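Local coordinates for Alpha/beta hydrolase (Paenibacillus sp. VTT E-133280, PDB 6TJ2), which probably hydrolyses methyl salicylate to salicylic acid as an extracellular esterase of the alpha/beta-hydrolase fold, akin to tobacco salicylic acid binding protein 2, at residues N88-T91 with H92-T96; V100-I103 with K104-L108; I123-V126 with S127-V130. All coordinates share one frame; numbering follows the deposited sequence.

Contact 1 of 3, residues N88-T91 with H92-T96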
loop_
_atom_site.group_PDB
_atom_site.type_symbol
_atom_site.label_atom_id
_atom_site.label_comp_id
_atom_site.label_asym_id
_atom_site.label_seq_id
_atom_site.Cartn_x
_atom_site.Cartn_y
_atom_site.Cartn_z
ATOM N N ASN A 88 -16.321 0.336 -34.708
ATOM C CA ASN A 88 -16.395 -0.799 -33.765
ATOM C C ASN A 88 -15.342 -1.867 -34.070
ATOM O O ASN A 88 -15.093 -2.676 -33.181
ATOM C CB ASN A 88 -17.815 -1.368 -33.754
ATOM C CG ASN A 88 -18.823 -0.465 -33.071
ATOM O OD1 ASN A 88 -18.440 0.415 -32.296
ATOM N ND2 ASN A 88 -20.082 -0.780 -33.259
ATOM N N ASN A 89 -14.763 -1.844 -35.257
ATOM C CA ASN A 89 -13.769 -2.843 -35.661
ATOM C C ASN A 89 -12.362 -2.284 -35.691
ATOM O O ASN A 89 -11.440 -2.916 -36.235
ATOM C CB ASN A 89 -14.158 -3.474 -37.007
ATOM C CG ASN A 89 -15.425 -4.309 -36.922
ATOM O OD1 ASN A 89 -15.792 -4.845 -35.897
ATOM N ND2 ASN A 89 -16.009 -4.557 -38.087
ATOM N N VAL A 90 -12.147 -1.147 -35.033
ATOM C CA VAL A 90 -10.806 -0.532 -34.960
ATOM C C VAL A 90 -9.794 -1.503 -34.359
ATOM O O VAL A 90 -10.139 -2.321 -33.482
ATOM C CB VAL A 90 -10.847 0.805 -34.205
ATOM C CG1 VAL A 90 -11.010 0.575 -32.715
ATOM C CG2 VAL A 90 -9.621 1.602 -34.471
ATOM N N THR A 91 -8.554 -1.430 -34.877
ATOM C CA THR A 91 -7.434 -2.239 -34.383
ATOM C C THR A 91 -6.441 -1.415 -33.582
ATOM O O THR A 91 -6.398 -0.189 -33.675
ATOM C CB THR A 91 -6.698 -2.938 -35.520
ATOM O OG1 THR A 91 -6.026 -1.922 -36.262
ATOM C CG2 THR A 91 -7.663 -3.715 -36.396
ATOM N N HIS A 92 -5.605 -2.110 -32.841
ATOM C CA HIS A 92 -4.519 -1.422 -32.079
ATOM C C HIS A 92 -3.582 -0.702 -33.037
ATOM O O HIS A 92 -3.128 0.433 -32.738
ATOM C CB HIS A 92 -3.739 -2.438 -31.196
ATOM C CG HIS A 92 -3.146 -1.778 -29.987
ATOM N ND1 HIS A 92 -1.989 -1.061 -30.054
ATOM C CD2 HIS A 92 -3.578 -1.776 -28.723
ATOM C CE1 HIS A 92 -1.681 -0.663 -28.839
ATOM N NE2 HIS A 92 -2.669 -1.018 -27.987
ATOM N N GLU A 93 -3.299 -1.270 -34.197
ATOM C CA GLU A 93 -2.424 -0.616 -35.186
ATOM C C GLU A 93 -3.062 0.690 -35.653
ATOM O O GLU A 93 -2.354 1.671 -35.801
ATOM C CB GLU A 93 -2.207 -1.584 -36.332
ATOM C CG GLU A 93 -1.364 -1.019 -37.440
ATOM C CD GLU A 93 -1.108 -1.997 -38.567
ATOM O OE1 GLU A 93 -1.201 -3.225 -38.335
ATOM O OE2 GLU A 93 -0.691 -1.511 -39.636
ATOM N N GLN A 94 -4.357 0.700 -35.897
ATOM C CA GLN A 94 -5.029 1.925 -36.373
ATOM C C GLN A 94 -4.999 2.983 -35.263
ATOM O O GLN A 94 -4.798 4.174 -35.547
ATOM C CB GLN A 94 -6.470 1.634 -36.794
ATOM C CG GLN A 94 -6.578 0.886 -38.128
ATOM C CD GLN A 94 -7.986 0.401 -38.362
ATOM O OE1 GLN A 94 -8.685 -0.091 -37.507
ATOM N NE2 GLN A 94 -8.428 0.581 -39.610
ATOM N N ILE A 95 -5.225 2.586 -34.008
ATOM C CA ILE A 95 -5.145 3.565 -32.873
ATOM C C ILE A 95 -3.730 4.114 -32.823
ATOM O O ILE A 95 -3.543 5.370 -32.736
ATOM C CB ILE A 95 -5.550 2.837 -31.580
ATOM C CG1 ILE A 95 -7.048 2.567 -31.574
ATOM C CG2 ILE A 95 -5.091 3.662 -30.377
ATOM C CD1 ILE A 95 -7.534 1.713 -30.437
ATOM N N THR A 96 -2.723 3.281 -32.860
ATOM C CA THR A 96 -1.324 3.688 -32.730
ATOM C C THR A 96 -1.001 4.651 -33.864
ATOM O O THR A 96 -0.421 5.695 -33.620
ATOM C CB THR A 96 -0.422 2.472 -32.741
ATOM O OG1 THR A 96 -0.759 1.648 -31.628
ATOM C CG2 THR A 96 1.031 2.846 -32.741
HETATM O O HOH W 1 -10.421 -1.866 -38.694
#
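Gln-94 OE1, at the start of helix 92-105, accepts two bonds: Thr-91 N donates to it at 3.0 Å, and a bridging water, itself held by Asn-89 O, donates at 2.8 Å to the same Gln-94 OE1. The backbone donor lies in the carbonyl plane of the Gln-94 amide, on a lone pair, with an N-H...O angle of 153°. The return bond closes a capping box: Gln-94 N donates to Thr-91 OG1 at 3.1 Å, which marks Thr-91 as the N-cap. Its hydroxyl can reach that amide because OG1 sits between the backbone N and the carbonyl carbon (chi1 69°), turned forward over the first helical turn. Gln-94 answers with CG beside its own backbone N and an extended chain that crosses the threonine at a slant, its CG 3.4 Å from Thr-91 OG1. The reciprocal pair thus supplies acceptors for one amide of the first turn and for the N-cap amide, while Ile-95 N to Thr-91 O begins the regular helical bonding. Val-90 CG2 also meets Ile-95 CG1, a small apolar contact, and Pro-209 of helix 208-211 touches both residues. The His-92 imidazole has its partners outside the cap: NE2 bonds to Ser-121 OG, the ring meets Phe-118, and the side chain lies near the presumed nucleophile elbow. One turn on, Thr-96 OG1 donates to His-92 O at 2.9 Å from above the carbonyl plane, sharing that oxygen with Thr-96 N.

Contact 2 of 3, residues V100-I103 with K104-L108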
loop_
_atom_site.group_PDB
_atom_site.type_symbol
_atom_site.label_atom_id
_atom_site.label_comp_id
_atom_site.label_asym_id
_atom_site.label_seq_id
_atom_site.Cartn_x
_atom_site.Cartn_y
_atom_site.Cartn_z
ATOM N N VAL A 100 0.475 8.477 -33.680
ATOM C CA VAL A 100 1.774 8.796 -34.337
ATOM C C VAL A 100 1.538 9.900 -35.367
ATOM O O VAL A 100 2.364 10.853 -35.441
ATOM C CB VAL A 100 2.385 7.544 -34.984
ATOM C CG1 VAL A 100 3.546 7.906 -35.891
ATOM C CG2 VAL A 100 2.796 6.539 -33.910
ATOM N N ASP A 101 0.474 9.809 -36.147
ATOM C CA ASP A 101 0.207 10.846 -37.183
ATOM C C ASP A 101 -0.060 12.186 -36.512
ATOM O O ASP A 101 0.348 13.217 -37.051
ATOM C CB ASP A 101 -0.939 10.423 -38.081
ATOM C CG ASP A 101 -0.634 9.295 -39.065
ATOM O OD1 ASP A 101 0.550 9.024 -39.298
ATOM O OD2 ASP A 101 -1.652 8.758 -39.573
ATOM N N TYR A 102 -0.757 12.216 -35.386
ATOM C CA TYR A 102 -1.027 13.498 -34.676
ATOM C C TYR A 102 0.303 14.107 -34.254
ATOM O O TYR A 102 0.550 15.339 -34.462
ATOM C CB TYR A 102 -1.948 13.197 -33.484
ATOM C CG TYR A 102 -2.196 14.347 -32.563
ATOM C CD1 TYR A 102 -3.355 15.100 -32.664
ATOM C CD2 TYR A 102 -1.320 14.606 -31.517
ATOM C CE1 TYR A 102 -3.592 16.152 -31.797
ATOM C CE2 TYR A 102 -1.547 15.648 -30.651
ATOM C CZ TYR A 102 -2.704 16.408 -30.769
ATOM O OH TYR A 102 -2.987 17.430 -29.875
ATOM N N ILE A 103 1.193 13.318 -33.679
ATOM C CA ILE A 103 2.529 13.767 -33.204
ATOM C C ILE A 103 3.334 14.279 -34.401
ATOM O O ILE A 103 3.920 15.380 -34.306
ATOM C CB ILE A 103 3.254 12.624 -32.474
ATOM C CG1 ILE A 103 2.596 12.368 -31.123
ATOM C CG2 ILE A 103 4.741 12.885 -32.317
ATOM C CD1 ILE A 103 2.876 11.023 -30.516
ATOM N N LYS A 104 3.301 13.604 -35.538
ATOM C CA LYS A 104 4.145 14.003 -36.695
ATOM C C LYS A 104 3.555 15.264 -37.297
ATOM O O LYS A 104 4.313 16.172 -37.676
ATOM C CB LYS A 104 4.207 12.883 -37.723
ATOM C CG LYS A 104 5.059 11.744 -37.249
ATOM C CD LYS A 104 4.995 10.627 -38.236
ATOM C CE LYS A 104 6.013 9.570 -37.929
ATOM N NZ LYS A 104 5.878 8.520 -38.965
ATOM N N GLN A 105 2.256 15.373 -37.361
ATOM C CA GLN A 105 1.613 16.519 -38.068
ATOM C C GLN A 105 1.870 17.795 -37.279
ATOM O O GLN A 105 2.083 18.838 -37.912
ATOM C CB GLN A 105 0.115 16.293 -38.249
ATOM C CG GLN A 105 -0.187 15.319 -39.392
ATOM C CD GLN A 105 -1.572 14.702 -39.376
ATOM O OE1 GLN A 105 -2.459 15.119 -38.628
ATOM N NE2 GLN A 105 -1.772 13.675 -40.191
ATOM N N LYS A 106 1.885 17.724 -35.956
ATOM C CA LYS A 106 2.208 18.902 -35.113
ATOM C C LYS A 106 3.704 18.990 -34.882
ATOM O O LYS A 106 4.133 19.944 -34.173
ATOM C CB LYS A 106 1.398 18.846 -33.837
ATOM C CG LYS A 106 -0.098 19.024 -34.013
ATOM C CD LYS A 106 -0.790 19.102 -32.692
ATOM C CE LYS A 106 -2.286 19.282 -32.729
ATOM N NZ LYS A 106 -2.652 20.606 -33.272
ATOM N N ASP A 107 4.528 18.090 -35.413
ATOM C CA ASP A 107 5.982 17.997 -35.225
ATOM C C ASP A 107 6.327 18.112 -33.731
ATOM O O ASP A 107 7.304 18.777 -33.341
ATOM C CB ASP A 107 6.760 18.995 -36.121
ATOM C CG ASP A 107 8.240 18.668 -36.171
ATOM O OD1 ASP A 107 8.614 17.506 -36.104
ATOM O OD2 ASP A 107 9.080 19.594 -36.142
ATOM N N LEU A 108 5.681 17.339 -32.878
ATOM C CA LEU A 108 5.892 17.439 -31.420
ATOM C C LEU A 108 7.201 16.745 -31.091
ATOM O O LEU A 108 7.478 15.666 -31.675
ATOM C CB LEU A 108 4.742 16.777 -30.667
ATOM C CG LEU A 108 3.383 17.412 -30.895
ATOM C CD1 LEU A 108 2.294 16.786 -30.048
ATOM C CD2 LEU A 108 3.419 18.908 -30.659
#
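Lys-106 sets its CD over one face of the Tyr-102 ring at the C-terminal end of helix 92-105, where a Schellman motif stops the helix. The evidence for a CH-pi contact is direct: Lys-106 CD stands 4.2 Å from the centroid of the Tyr-102 ring, 26° off its normal. The next methylene moves toward the phenol end, with Lys-106 CE 3.5 Å from Tyr-102 OH. Two first torsions bring the groups together: the tyrosine CG is anti to its N (chi1 173°), while the lysine CG lies beside its own N, anti to the carbonyl carbon, and the chain runs extended from there to CE. Leu-108 CD1 approaches obliquely near CE2 of the same ring, and Tyr-75 of strand 73-75 touches Tyr-102, Lys-106 and Leu-108 alike. With an alanine here in place of Tyr-102, Lys-106 would probably lose the ring face under its CD and be freer to turn, and Leu-108 CD1 would lose its contact with CE2.

Val-100 and Lys-104, in contrast, lie side by side and point the same way, the fully extended lysine passing its CE 3.6 Å from Val-100 CG1. Backbone bonds from Lys-104, Gln-105 and Lys-106 to the carbonyls four residues back set residues four apart on the same side of the helix, as in both lysine pairs. Asp-107, at positive phi (47°), then leaves the helix, and the motif is completed by two bonds: Asp-107 N to Lys-104 O, and Leu-108 N to Ile-103 O. Asp-107 OD1 forms a salt bridge with Arg-133. Across the closing turn, the Ile-103 branch methyl CG2 rests 4.2 Å from Leu-108 CB.

Contact 3 of 3, residues I123-V126 with S127-V130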
loop_
_atom_site.group_PDB
_atom_site.type_symbol
_atom_site.label_atom_id
_atom_site.label_comp_id
_atom_site.label_asym_id
_atom_site.label_seq_id
_atom_site.Cartn_x
_atom_site.Cartn_y
_atom_site.Cartn_z
ATOM N N ILE A 123 0.838 4.100 -25.432
ATOM C CA ILE A 123 2.140 4.786 -25.305
ATOM C C ILE A 123 3.280 3.821 -25.619
ATOM O O ILE A 123 4.322 4.250 -26.181
ATOM C CB ILE A 123 2.344 5.562 -24.004
ATOM C CG1 ILE A 123 2.539 4.647 -22.797
ATOM C CG2 ILE A 123 1.184 6.537 -23.833
ATOM C CD1 ILE A 123 2.501 5.373 -21.468
ATOM N N GLN A 124 3.138 2.514 -25.287
ATOM C CA GLN A 124 4.189 1.545 -25.677
ATOM C C GLN A 124 4.334 1.504 -27.194
ATOM O O GLN A 124 5.471 1.588 -27.707
ATOM C CB GLN A 124 3.864 0.168 -25.120
ATOM C CG GLN A 124 3.997 0.039 -23.603
ATOM C CD GLN A 124 3.473 -1.306 -23.165
ATOM O OE1 GLN A 124 2.331 -1.677 -23.517
ATOM N NE2 GLN A 124 4.288 -2.080 -22.444
ATOM N N THR A 125 3.253 1.296 -27.914
ATOM C CA THR A 125 3.333 1.085 -29.357
ATOM C C THR A 125 3.671 2.383 -30.072
ATOM O O THR A 125 4.463 2.352 -31.054
ATOM C CB THR A 125 2.068 0.437 -29.882
ATOM O OG1 THR A 125 0.945 1.247 -29.555
ATOM C CG2 THR A 125 1.885 -0.975 -29.386
ATOM N N VAL A 126 3.250 3.518 -29.546
ATOM C CA VAL A 126 3.641 4.817 -30.114
ATOM C C VAL A 126 5.137 5.066 -29.946
ATOM O O VAL A 126 5.823 5.480 -30.903
ATOM C CB VAL A 126 2.798 5.954 -29.537
ATOM C CG1 VAL A 126 3.347 7.340 -29.865
ATOM C CG2 VAL A 126 1.346 5.827 -30.015
ATOM N N SER A 127 5.666 4.783 -28.756
ATOM C CA SER A 127 7.086 5.032 -28.469
ATOM C C SER A 127 7.959 4.205 -29.384
ATOM O O SER A 127 9.083 4.678 -29.659
ATOM C CB SER A 127 7.387 4.826 -27.031
ATOM O OG SER A 127 7.381 3.456 -26.746
ATOM N N GLN A 128 7.487 3.056 -29.890
ATOM C CA GLN A 128 8.288 2.214 -30.842
ATOM C C GLN A 128 8.548 2.934 -32.145
ATOM O O GLN A 128 9.537 2.589 -32.853
ATOM C CB GLN A 128 7.543 0.902 -31.117
ATOM C CG GLN A 128 7.509 0.088 -29.865
ATOM C CD GLN A 128 6.985 -1.308 -30.037
ATOM O OE1 GLN A 128 6.036 -1.575 -30.797
ATOM N NE2 GLN A 128 7.456 -2.146 -29.198
ATOM N N GLN A 129 7.655 3.814 -32.554
ATOM C CA GLN A 129 7.689 4.466 -33.873
ATOM C C GLN A 129 8.310 5.844 -33.807
ATOM O O GLN A 129 8.853 6.262 -34.844
ATOM C CB GLN A 129 6.258 4.543 -34.402
ATOM C CG GLN A 129 5.719 3.164 -34.719
ATOM C CD GLN A 129 4.455 3.247 -35.517
ATOM O OE1 GLN A 129 4.297 4.096 -36.415
ATOM N NE2 GLN A 129 3.564 2.321 -35.190
ATOM N N VAL A 130 8.261 6.552 -32.668
ATOM C CA VAL A 130 8.804 7.934 -32.556
ATOM C C VAL A 130 9.696 8.063 -31.340
ATOM O O VAL A 130 9.626 9.041 -30.600
ATOM C CB VAL A 130 7.684 8.988 -32.569
ATOM C CG1 VAL A 130 6.986 9.019 -33.922
ATOM C CG2 VAL A 130 6.649 8.829 -31.464
HETATM O O HOH W 2 4.342 0.321 -32.829
#
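Ser-127 turns its hydroxyl back along helix 119-129, where OG donates to Gln-124 O at 2.8 Å. This helix follows the presumed nucleophile elbow and forms the crossover of the beta-alpha-beta unit between strands 111-117 and 134-139. The serine torsion explains the bond: with OG between the backbone N and the carbonyl carbon (chi1 73°), the hydroxyl stands above the Gln-124 carbonyl plane, 36° out of it. Its backbone N meanwhile keeps the regular helical bond to Ile-123 O.

Val-126 and Val-130 lie side by side with CG1 of the first 4.0 Å from CG2 of the second. Val-126 holds CG1 anti to its N (chi1 168°), which sends that methyl forward to its neighbour; Val-99 and Ile-103 of helix 92-105 pack on the same side chain. Val-130 places CG2 between its own N and carbonyl carbon, where the methyl meets Val-126 CG1 and also lies 3.5 Å from Val-126 O.

The i+4 bonding weakens at Gln-128, whose N has only weak bonds, to Gln-124 O and Thr-125 O. At Val-126 O an i+3 bond joins it, as often at a helix C-terminus: Val-130 N comes nearly along the C=O axis at 3.2 Å, whereas Gln-129 N, at 3.0 Å, lies well above the carbonyl plane. A water donates to Thr-125 O at 2.7 Å and accepts from Gln-129 NE2. The Thr-125 hydroxyl itself pairs with Thr-96, and Gln-124 NE2 reaches Pro-145 O.

Chemically, then, the proton that Ser-127 donates is used within its own helix, consistent with a buried hydroxyl-bearing side chain set among Ile-134, Ile-137 and Phe-219.

How the contacts relate
Contacts 1 and 2 are the two ends of helix 92-105, with centres about 18 Å apart; contact 3 lies in the neighbouring helix 119-129 and is the buried one of the three. The ends are partly exposed and differ in chemistry: 88-96 starts the helix through side-chain-to-backbone and water hydrogen bonds, whereas 100-108 ends it through the backbone bonds of the Schellman motif, with aliphatic-aromatic packing beside them. Contact 3 mixes a buried hydroxyl with apolar neighbours. It meets both others: Thr-96 OG1 and Thr-125 OG1 are 2.7 Å apart, a probable hydrogen bond, while Ile-103 CD1 packs 3.8 Å from Val-126 CG1. The interhelical seam thus includes a hydroxyl pair near contact 1 and is largely apolar near contact 2.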